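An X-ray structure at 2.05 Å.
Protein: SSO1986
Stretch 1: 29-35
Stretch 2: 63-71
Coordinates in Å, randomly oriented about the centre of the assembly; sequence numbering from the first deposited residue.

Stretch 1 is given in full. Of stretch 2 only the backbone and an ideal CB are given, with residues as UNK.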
# COMPACT_ATOMS: atom_id res chain seq x y z
N LYS A 29 20.92 12.41 3.49
CA LYS A 29 20.11 12.31 4.69
C LYS A 29 18.65 12.56 4.30
O LYS A 29 18.32 13.62 3.78
CB LYS A 29 20.57 13.34 5.73
CG LYS A 29 19.71 13.43 6.98
CD LYS A 29 20.44 14.12 8.13
CE LYS A 29 19.50 14.41 9.29
NZ LYS A 29 20.22 14.97 10.49
N ILE A 30 17.79 11.57 4.53
CA ILE A 30 16.37 11.73 4.26
C ILE A 30 15.69 12.35 5.47
O ILE A 30 14.83 13.22 5.34
CB ILE A 30 15.71 10.40 3.92
CG1 ILE A 30 16.43 9.76 2.75
CG2 ILE A 30 14.23 10.61 3.52
CD1 ILE A 30 15.82 8.44 2.36
N GLY A 31 16.09 11.91 6.66
CA GLY A 31 15.69 12.55 7.89
C GLY A 31 16.58 12.05 9.00
O GLY A 31 17.62 11.44 8.74
N SER A 32 16.16 12.29 10.24
CA SER A 32 16.98 11.95 11.40
C SER A 32 17.32 10.46 11.46
O SER A 32 18.38 10.09 11.94
CB SER A 32 16.27 12.36 12.69
OG SER A 32 15.04 11.67 12.79
N SER A 33 16.42 9.61 10.97
CA SER A 33 16.54 8.17 11.13
C SER A 33 16.92 7.41 9.84
O SER A 33 17.24 6.21 9.91
CB SER A 33 15.23 7.62 11.68
OG SER A 33 14.90 8.30 12.88
N VAL A 34 16.94 8.11 8.70
CA VAL A 34 17.18 7.48 7.41
C VAL A 34 18.28 8.20 6.60
O VAL A 34 18.22 9.42 6.37
CB VAL A 34 15.89 7.40 6.57
CG1 VAL A 34 16.13 6.64 5.27
CG2 VAL A 34 14.76 6.75 7.38
N SER A 35 19.32 7.43 6.24
CA SER A 35 20.36 7.90 5.34
C SER A 35 20.57 6.89 4.21
O SER A 35 20.63 5.68 4.44
CB SER A 35 21.68 8.13 6.07
OG SER A 35 21.57 9.23 6.94
N UNK A 63 2.58 7.83 3.41
CA UNK A 63 2.99 9.19 3.74
C UNK A 63 4.38 9.11 4.38
O UNK A 63 4.87 8.01 4.66
CB UNK A 63 1.98 9.87 4.67
N UNK A 64 5.04 10.24 4.55
CA UNK A 64 6.38 10.27 5.12
C UNK A 64 6.34 11.01 6.45
O UNK A 64 5.63 12.00 6.62
CB UNK A 64 7.37 10.93 4.16
N UNK A 65 7.05 10.46 7.43
CA UNK A 65 7.29 11.16 8.68
C UNK A 65 8.48 12.04 8.32
O UNK A 65 9.63 11.57 8.28
CB UNK A 65 7.55 10.23 9.87
N UNK A 66 8.20 13.30 8.01
CA UNK A 66 9.23 14.15 7.42
C UNK A 66 10.49 14.33 8.27
O UNK A 66 11.58 14.37 7.74
CB UNK A 66 8.63 15.53 7.13
N UNK A 67 10.32 14.43 9.58
CA UNK A 67 11.46 14.60 10.47
C UNK A 67 12.37 13.38 10.52
O UNK A 67 13.58 13.54 10.57
CB UNK A 67 10.97 14.92 11.88
N UNK A 68 11.80 12.17 10.52
CA UNK A 68 12.62 10.95 10.61
C UNK A 68 13.10 10.45 9.26
O UNK A 68 14.17 9.83 9.18
CB UNK A 68 11.83 9.84 11.30
N UNK A 69 12.31 10.70 8.21
CA UNK A 69 12.61 10.28 6.85
C UNK A 69 12.02 8.93 6.48
O UNK A 69 12.26 8.42 5.39
CB UNK A 69 14.13 10.24 6.65
N UNK A 70 11.22 8.37 7.40
CA UNK A 70 10.63 7.05 7.24
C UNK A 70 9.25 7.16 6.61
O UNK A 70 8.42 7.97 7.03
CB UNK A 70 10.55 6.33 8.59
N UNK A 71 9.01 6.31 5.61
CA UNK A 71 7.69 6.18 5.02
C UNK A 71 6.76 5.38 5.94
O UNK A 71 7.18 4.41 6.59
CB UNK A 71 7.79 5.51 3.65

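Position 63 lies in a strand, and no atom of stretch 1 comes within 5.5 Å of its ideal CB. Stretch 1 sets no limit here. The residue is A63, which makes no contact.

Position 64 continues the strand. Its CA-to-CB bond points toward stretch 1, but the ideal CB is still far from it. A long side chain could cross the gap, and the nearest group on offer is the apolar side chain of I30. Leucine, isoleucine or methionine would suit. The residue is I64. Its chi1 and chi2 are both t, and the extended chain brings CD1 to 4.3 Å from I30 CG2.

Position 65 is out of reach of stretch 1. Its backbone O accepts from the N of position 69 at 2.8 Å, so a turn follows. A short side chain with an acceptor could bind an amide of that turn, such as the N of position 68, which makes only a weak hydrogen bond to the position 65 O. Aspartate, asparagine or serine would fit. The residue is D65, whose OD1 accepts from the N of position 68 at 3.3 Å. OD1 also accepts from the side chain of position 67.

Position 66 points away from stretch 1, and many side chains would do. Its backbone matters more. The residue is E66, and a water donates to both E66 O (2.9 Å) and I30 O (2.7 Å), joining two acceptors that could not bond directly. Its carboxylate is bonded elsewhere in the structure.

Position 67 also points away, with helical backbone angles. Small polar residues suit such a turn. Its carbonyl faces stretch 1. The residue is S67. S67 O accepts from S32 N at 2.9 Å, almost in line at 178°. S67 OG donates to D65 OD1 at 2.8 Å.

Position 68 points sideways. Its ideal CB lies 3.8 Å from S33 OG and 4.0 Å from S32 OG, so a modest side chain fits, and serine, threonine or valine are reasonable. The residue is T68, with chi1 p. T68 CG2 is 3.9 Å from S32 OG. T68 O accepts from S33 N at 2.9 Å.

Position 69 has phi 92° and psi 5°. A CB would jam against the carbonyl O of the residue before, which by itself calls for glycine. The ideal CB would also clash with G31 N at 2.6 Å and I30 C at 2.9 Å. The residue is G69. Its CA lies 4.0 Å from G31 CA, a close passage of two glycines. G69 O packs against I30 CG2 at 3.5 Å.

Position 70 points sideways, with its ideal CB 4.4 Å from V34 CG2. Leucine, or a long polar chain with an aliphatic stem, could pack there. The residue is E70. E70 CG rests 3.6 Å from V34 CG2, and E70 OE2 comes to 3.7 Å from S33 CB. E70 OE1 accepts from T68 OG1 at 2.9 Å.

Position 71 is in a strand and makes no contact with stretch 1, which leaves the choice open. The residue is L71.

Stretch 2 (63-71) AIDESTGEL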
# COMPACT_ATOMS: atom_id res chain seq x y z
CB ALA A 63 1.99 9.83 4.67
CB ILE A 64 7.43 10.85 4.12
CG1 ILE A 64 8.87 10.69 4.67
CG2 ILE A 64 7.16 12.31 3.80
CD1 ILE A 64 9.96 10.83 3.56
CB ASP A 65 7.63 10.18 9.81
CG ASP A 65 8.06 10.87 11.09
OD1 ASP A 65 8.59 12.00 11.04
OD2 ASP A 65 7.88 10.26 12.17
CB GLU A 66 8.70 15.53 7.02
CG GLU A 66 9.70 16.19 6.06
CD GLU A 66 9.13 17.37 5.30
OE1 GLU A 66 7.91 17.38 5.02
OE2 GLU A 66 9.93 18.28 4.98
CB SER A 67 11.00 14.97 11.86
OG SER A 67 10.04 14.03 12.30
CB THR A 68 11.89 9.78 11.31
OG1 THR A 68 10.74 9.40 10.56
CG2 THR A 68 11.50 10.15 12.75
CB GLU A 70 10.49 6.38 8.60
CG GLU A 70 11.83 6.13 9.31
CD GLU A 70 11.69 5.95 10.80
OE1 GLU A 70 10.80 6.59 11.43
OE2 GLU A 70 12.48 5.17 11.36
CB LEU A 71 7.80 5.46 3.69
CG LEU A 71 8.66 6.12 2.60
CD1 LEU A 71 9.07 5.07 1.55
CD2 LEU A 71 7.91 7.25 1.98
O HOH W 1 12.28 13.94 4.99
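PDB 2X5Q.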